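Side-chain contacts in D-isomer specific 2-hydroxyacid dehydrogenase family protein (Aeromonas salmonicida subsp. salmonicida, PDB 3HG7), which probably acts as an NAD-dependent oxidoreductase, as do other members of the D-isomer specific 2-hydroxyacid dehydrogenase family: residues A[185-188]-A[189-193]; A[257-260]-A[261-265]. The protein carries 1 engineered substitution. One frame throughout, in Å; residues are numbered along the deposited sequence.

Contact 1 of 2, residues A[185-188]-A[189-193]; sequences LPAL and NKMLA
The first turn of helix 188-193, which follows edge strand 181-183 of the seven-stranded parallel sheet, is set up by two i to i+4 backbone hydrogen bonds. Met-191 N gives its hydrogen to Ala-187 O over 2.8 Å, and Leu-192 N does the same to Leu-188 O over 2.7 Å. A water bridges the entry to the helix: it donates to Pro-186 O at 2.6 Å and accepts from Asn-189 N at 2.7 Å, supplying the amide of an early helical residue with an acceptor.

Side chains follow the same i to i+4 spacing. CG of Met-191 lies 4.4 Å from the methyl CB of Ala-187. The first torsion of Leu-188 (chi1 -158°) swings its CG away from the backbone N to lie beside the carbonyl carbon, on the side where Leu-192 CG comes up 4.2 Å from it. Within the Rossmann-type NAD-binding domain this pair of leucines belongs to the inward side of the helix, where Leu-188 and Leu-192 both rest on Leu-144 of strand 142-146 and on Phe-217, while Met-191 reaches Leu-167 of strand 165-169. On the exposed side, Lys-190 bends at chi2 and chi3 and folds back along the chain, carrying CE to 4.4 Å from Ala-187 CB and NZ to 4.3 Å from Pro-186 O.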
loop_
_atom_site.group_PDB
_atom_site.type_symbol
_atom_site.label_atom_id
_atom_site.label_comp_id
_atom_site.label_asym_id
_atom_site.label_seq_id
_atom_site.Cartn_x
_atom_site.Cartn_y
_atom_site.Cartn_z
ATOM N N LEU A 185 -19.113 -8.520 0.792
ATOM C CA LEU A 185 -18.490 -9.584 -0.021
ATOM C C LEU A 185 -19.462 -10.419 -0.847
ATOM O O LEU A 185 -19.186 -10.668 -2.013
ATOM C CB LEU A 185 -17.571 -10.513 0.793
ATOM C CG LEU A 185 -16.468 -11.292 0.034
ATOM C CD1 LEU A 185 -15.464 -11.898 1.011
ATOM C CD2 LEU A 185 -16.990 -12.383 -0.946
ATOM N N PRO A 186 -20.588 -10.872 -0.248
ATOM C CA PRO A 186 -21.545 -11.622 -1.068
ATOM C C PRO A 186 -21.911 -10.933 -2.396
ATOM O O PRO A 186 -22.037 -11.611 -3.421
ATOM C CB PRO A 186 -22.767 -11.748 -0.150
ATOM C CG PRO A 186 -22.191 -11.759 1.215
ATOM C CD PRO A 186 -20.992 -10.846 1.173
ATOM N N ALA A 187 -22.047 -9.607 -2.386
ATOM C CA ALA A 187 -22.425 -8.861 -3.598
ATOM C C ALA A 187 -21.297 -8.699 -4.625
ATOM O O ALA A 187 -21.509 -8.099 -5.682
ATOM C CB ALA A 187 -23.007 -7.492 -3.231
ATOM N N LEU A 188 -20.114 -9.242 -4.328
ATOM C CA LEU A 188 -18.928 -8.997 -5.159
ATOM C C LEU A 188 -19.108 -9.351 -6.632
ATOM O O LEU A 188 -18.856 -8.499 -7.486
ATOM C CB LEU A 188 -17.663 -9.654 -4.585
ATOM C CG LEU A 188 -16.316 -9.061 -5.027
ATOM C CD1 LEU A 188 -16.283 -7.542 -4.862
ATOM C CD2 LEU A 188 -15.160 -9.679 -4.254
ATOM N N ASN A 189 -19.537 -10.580 -6.931
ATOM C CA ASN A 189 -19.698 -11.013 -8.337
ATOM C C ASN A 189 -20.700 -10.169 -9.105
ATOM O O ASN A 189 -20.499 -9.861 -10.282
ATOM C CB ASN A 189 -20.089 -12.493 -8.431
ATOM C CG ASN A 189 -18.916 -13.430 -8.182
ATOM O OD1 ASN A 189 -17.954 -13.073 -7.513
ATOM N ND2 ASN A 189 -19.008 -14.647 -8.713
ATOM N N LYS A 190 -21.796 -9.824 -8.431
ATOM C CA LYS A 190 -22.798 -8.916 -8.978
ATOM C C LYS A 190 -22.196 -7.531 -9.241
ATOM O O LYS A 190 -22.444 -6.931 -10.289
ATOM C CB LYS A 190 -24.009 -8.834 -8.042
ATOM C CG LYS A 190 -25.014 -9.967 -8.244
ATOM C CD LYS A 190 -25.348 -10.698 -6.944
ATOM C CE LYS A 190 -25.816 -9.760 -5.830
ATOM N NZ LYS A 190 -26.078 -10.498 -4.567
ATOM N N MET A 191 -21.392 -7.047 -8.294
ATOM C CA MET A 191 -20.693 -5.762 -8.445
ATOM C C MET A 191 -19.586 -5.772 -9.511
ATOM O O MET A 191 -19.406 -4.786 -10.240
ATOM C CB MET A 191 -20.161 -5.272 -7.088
ATOM C CG MET A 191 -21.225 -4.701 -6.150
ATOM S SD MET A 191 -22.544 -3.688 -6.917
ATOM C CE MET A 191 -23.792 -4.884 -7.381
ATOM N N LEU A 192 -18.861 -6.887 -9.610
ATOM C CA LEU A 192 -17.790 -7.045 -10.593
ATOM C C LEU A 192 -18.317 -6.994 -12.010
ATOM O O LEU A 192 -17.664 -6.461 -12.933
ATOM C CB LEU A 192 -17.046 -8.368 -10.372
ATOM C CG LEU A 192 -16.062 -8.465 -9.189
ATOM C CD1 LEU A 192 -15.440 -9.861 -9.122
ATOM C CD2 LEU A 192 -14.967 -7.397 -9.244
ATOM N N ALA A 193 -19.508 -7.565 -12.183
ATOM C CA ALA A 193 -20.116 -7.687 -13.485
ATOM C C ALA A 193 -20.323 -6.333 -14.125
ATOM O O ALA A 193 -20.319 -6.236 -15.345
ATOM C CB ALA A 193 -21.452 -8.431 -13.380
HETATM O O HOH W 1 -20.097 -12.304 -4.996
#

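Contact 2 of 2, residues A[257-260]-A[261-265]; sequences FEQE and PLPAD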
loop_
_atom_site.group_PDB
_atom_site.type_symbol
_atom_site.label_atom_id
_atom_site.label_comp_id
_atom_site.label_asym_id
_atom_site.label_seq_id
_atom_site.Cartn_x
_atom_site.Cartn_y
_atom_site.Cartn_z
ATOM N N PHE A 257 2.824 -8.197 -4.694
ATOM C CA PHE A 257 3.005 -9.534 -5.233
ATOM C C PHE A 257 3.135 -10.569 -4.130
ATOM O O PHE A 257 3.513 -10.228 -3.006
ATOM C CB PHE A 257 4.219 -9.550 -6.158
ATOM C CG PHE A 257 4.087 -8.587 -7.301
ATOM C CD1 PHE A 257 3.383 -8.956 -8.456
ATOM C CD2 PHE A 257 4.599 -7.291 -7.201
ATOM C CE1 PHE A 257 3.226 -8.059 -9.508
ATOM C CE2 PHE A 257 4.432 -6.386 -8.237
ATOM C CZ PHE A 257 3.754 -6.779 -9.396
ATOM N N GLU A 258 2.802 -11.815 -4.470
ATOM C CA GLU A 258 2.974 -12.965 -3.561
ATOM C C GLU A 258 4.428 -13.068 -3.071
ATOM O O GLU A 258 4.678 -13.437 -1.918
ATOM C CB GLU A 258 2.544 -14.264 -4.272
ATOM C CG GLU A 258 1.594 -15.164 -3.473
ATOM C CD GLU A 258 0.391 -15.644 -4.304
ATOM O OE1 GLU A 258 0.588 -16.251 -5.383
ATOM O OE2 GLU A 258 -0.757 -15.405 -3.865
ATOM N N GLN A 259 5.377 -12.745 -3.955
ATOM C CA GLN A 259 6.801 -12.667 -3.597
ATOM C C GLN A 259 7.415 -11.327 -4.058
ATOM O O GLN A 259 7.326 -10.977 -5.236
ATOM C CB GLN A 259 7.569 -13.847 -4.213
ATOM C CG GLN A 259 9.105 -13.772 -4.116
ATOM C CD GLN A 259 9.674 -14.332 -2.808
ATOM O OE1 GLN A 259 9.412 -15.481 -2.439
ATOM N NE2 GLN A 259 10.476 -13.520 -2.116
ATOM N N GLU A 260 8.024 -10.587 -3.134
ATOM C CA GLU A 260 8.791 -9.375 -3.498
ATOM C C GLU A 260 10.196 -9.272 -2.893
ATOM O O GLU A 260 10.402 -9.636 -1.729
ATOM C CB GLU A 260 8.006 -8.083 -3.262
ATOM C CG GLU A 260 6.908 -8.159 -2.255
ATOM C CD GLU A 260 5.962 -6.983 -2.368
ATOM O OE1 GLU A 260 4.849 -7.138 -2.928
ATOM O OE2 GLU A 260 6.338 -5.896 -1.891
ATOM N N PRO A 261 11.165 -8.770 -3.681
ATOM C CA PRO A 261 10.959 -8.347 -5.067
ATOM C C PRO A 261 10.434 -9.485 -5.947
ATOM O O PRO A 261 10.746 -10.663 -5.701
ATOM C CB PRO A 261 12.354 -7.909 -5.529
ATOM C CG PRO A 261 13.296 -8.295 -4.439
ATOM C CD PRO A 261 12.498 -8.403 -3.190
ATOM N N LEU A 262 9.636 -9.138 -6.951
ATOM C CA LEU A 262 9.146 -10.134 -7.892
ATOM C C LEU A 262 10.362 -10.775 -8.553
ATOM O O LEU A 262 11.166 -10.073 -9.163
ATOM C CB LEU A 262 8.221 -9.487 -8.925
ATOM C CG LEU A 262 7.492 -10.420 -9.890
ATOM C CD1 LEU A 262 6.470 -11.271 -9.143
ATOM C CD2 LEU A 262 6.825 -9.602 -11.000
ATOM N N PRO A 263 10.527 -12.111 -8.400
ATOM C CA PRO A 263 11.691 -12.800 -8.982
ATOM C C PRO A 263 11.810 -12.493 -10.462
ATOM O O PRO A 263 10.789 -12.440 -11.166
ATOM C CB PRO A 263 11.363 -14.288 -8.801
ATOM C CG PRO A 263 10.366 -14.340 -7.700
ATOM C CD PRO A 263 9.592 -13.048 -7.749
ATOM N N ALA A 264 13.036 -12.298 -10.938
ATOM C CA ALA A 264 13.266 -12.051 -12.358
ATOM C C ALA A 264 12.728 -13.215 -13.218
ATOM O O ALA A 264 12.582 -13.083 -14.435
ATOM C CB ALA A 264 14.753 -11.818 -12.613
ATOM N N ASP A 265 12.434 -14.332 -12.544
ATOM C CA ASP A 265 11.854 -15.561 -13.098
ATOM C C ASP A 265 10.403 -15.423 -13.511
ATOM O O ASP A 265 9.957 -16.108 -14.430
ATOM C CB ASP A 265 11.878 -16.672 -12.028
ATOM C CG ASP A 265 13.242 -17.301 -11.846
ATOM O OD1 ASP A 265 13.538 -17.726 -10.704
ATOM O OD2 ASP A 265 14.011 -17.392 -12.829
#
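With CG of Leu-262 anti to its backbone N (chi1 -173°) and CG of Phe-257 beside its own N (chi1 -59°), the isobutyl group and the phenyl ring meet across a bend of the chain. Leu-262 CD1 comes within 3.9 Å of Phe-257 CD1, near the CB end of the ring, while Leu-262 CD2 sits over one face, 4.2 Å above the plane and displaced toward the rim. Leu-268 and Ile-276 touch both residues, so the pair joins a larger apolar cluster.

Between these two the chain reverses through a type VIb turn, Gln-259 to Leu-262, with cis Pro-261 at its third position. The bend brings Leu-262 CA to 3.3 Å from Gln-259 O, a CA-H...O contact; no conventional hydrogen bond links the two halves. Farther along, Gln-259 lays its CG at 3.7 Å from Pro-263 CD, the two side chains crossing at about a right angle, an aliphatic contact made by an otherwise polar residue.

Glu-260 fastens the first half to itself. Its chain, extended beyond CG, carries the carboxylate back to Phe-257, whose N donates to OE1 over 2.9 Å, nearly in line with the C-O bond. OE2 is hydrogen-bonded to His-279 ND1, and two partners, one on each oxygen, would hold the carboxylate's rotation. The turn, in the loop between parallel strands 251-254 and 274-276, thus presents a Glu-His pairing as in the active sites of D-2-hydroxyacid dehydrogenases, so it is probably part of the site here.

How the contacts relate
Both contacts lie in the NAD-binding domain and come in series along the chain, without nesting or crossing. Contact 1 appears first, where the loop after edge strand 181-183 enters the helix that precedes strand 197-200; it closes a helical turn over the 165-169 and 142-146 side of the sheet. The chain then runs through strands 197-200, 225-228 and 251-254 before contact 2 closes a tight bend beside strand 274-276, the other edge of the same seven-stranded sheet. Through Glu-260 the 257-265 loop is also tied to His-279, just past that strand. The centres of the two contacts are 29 Å apart and their nearest atoms about 16 Å.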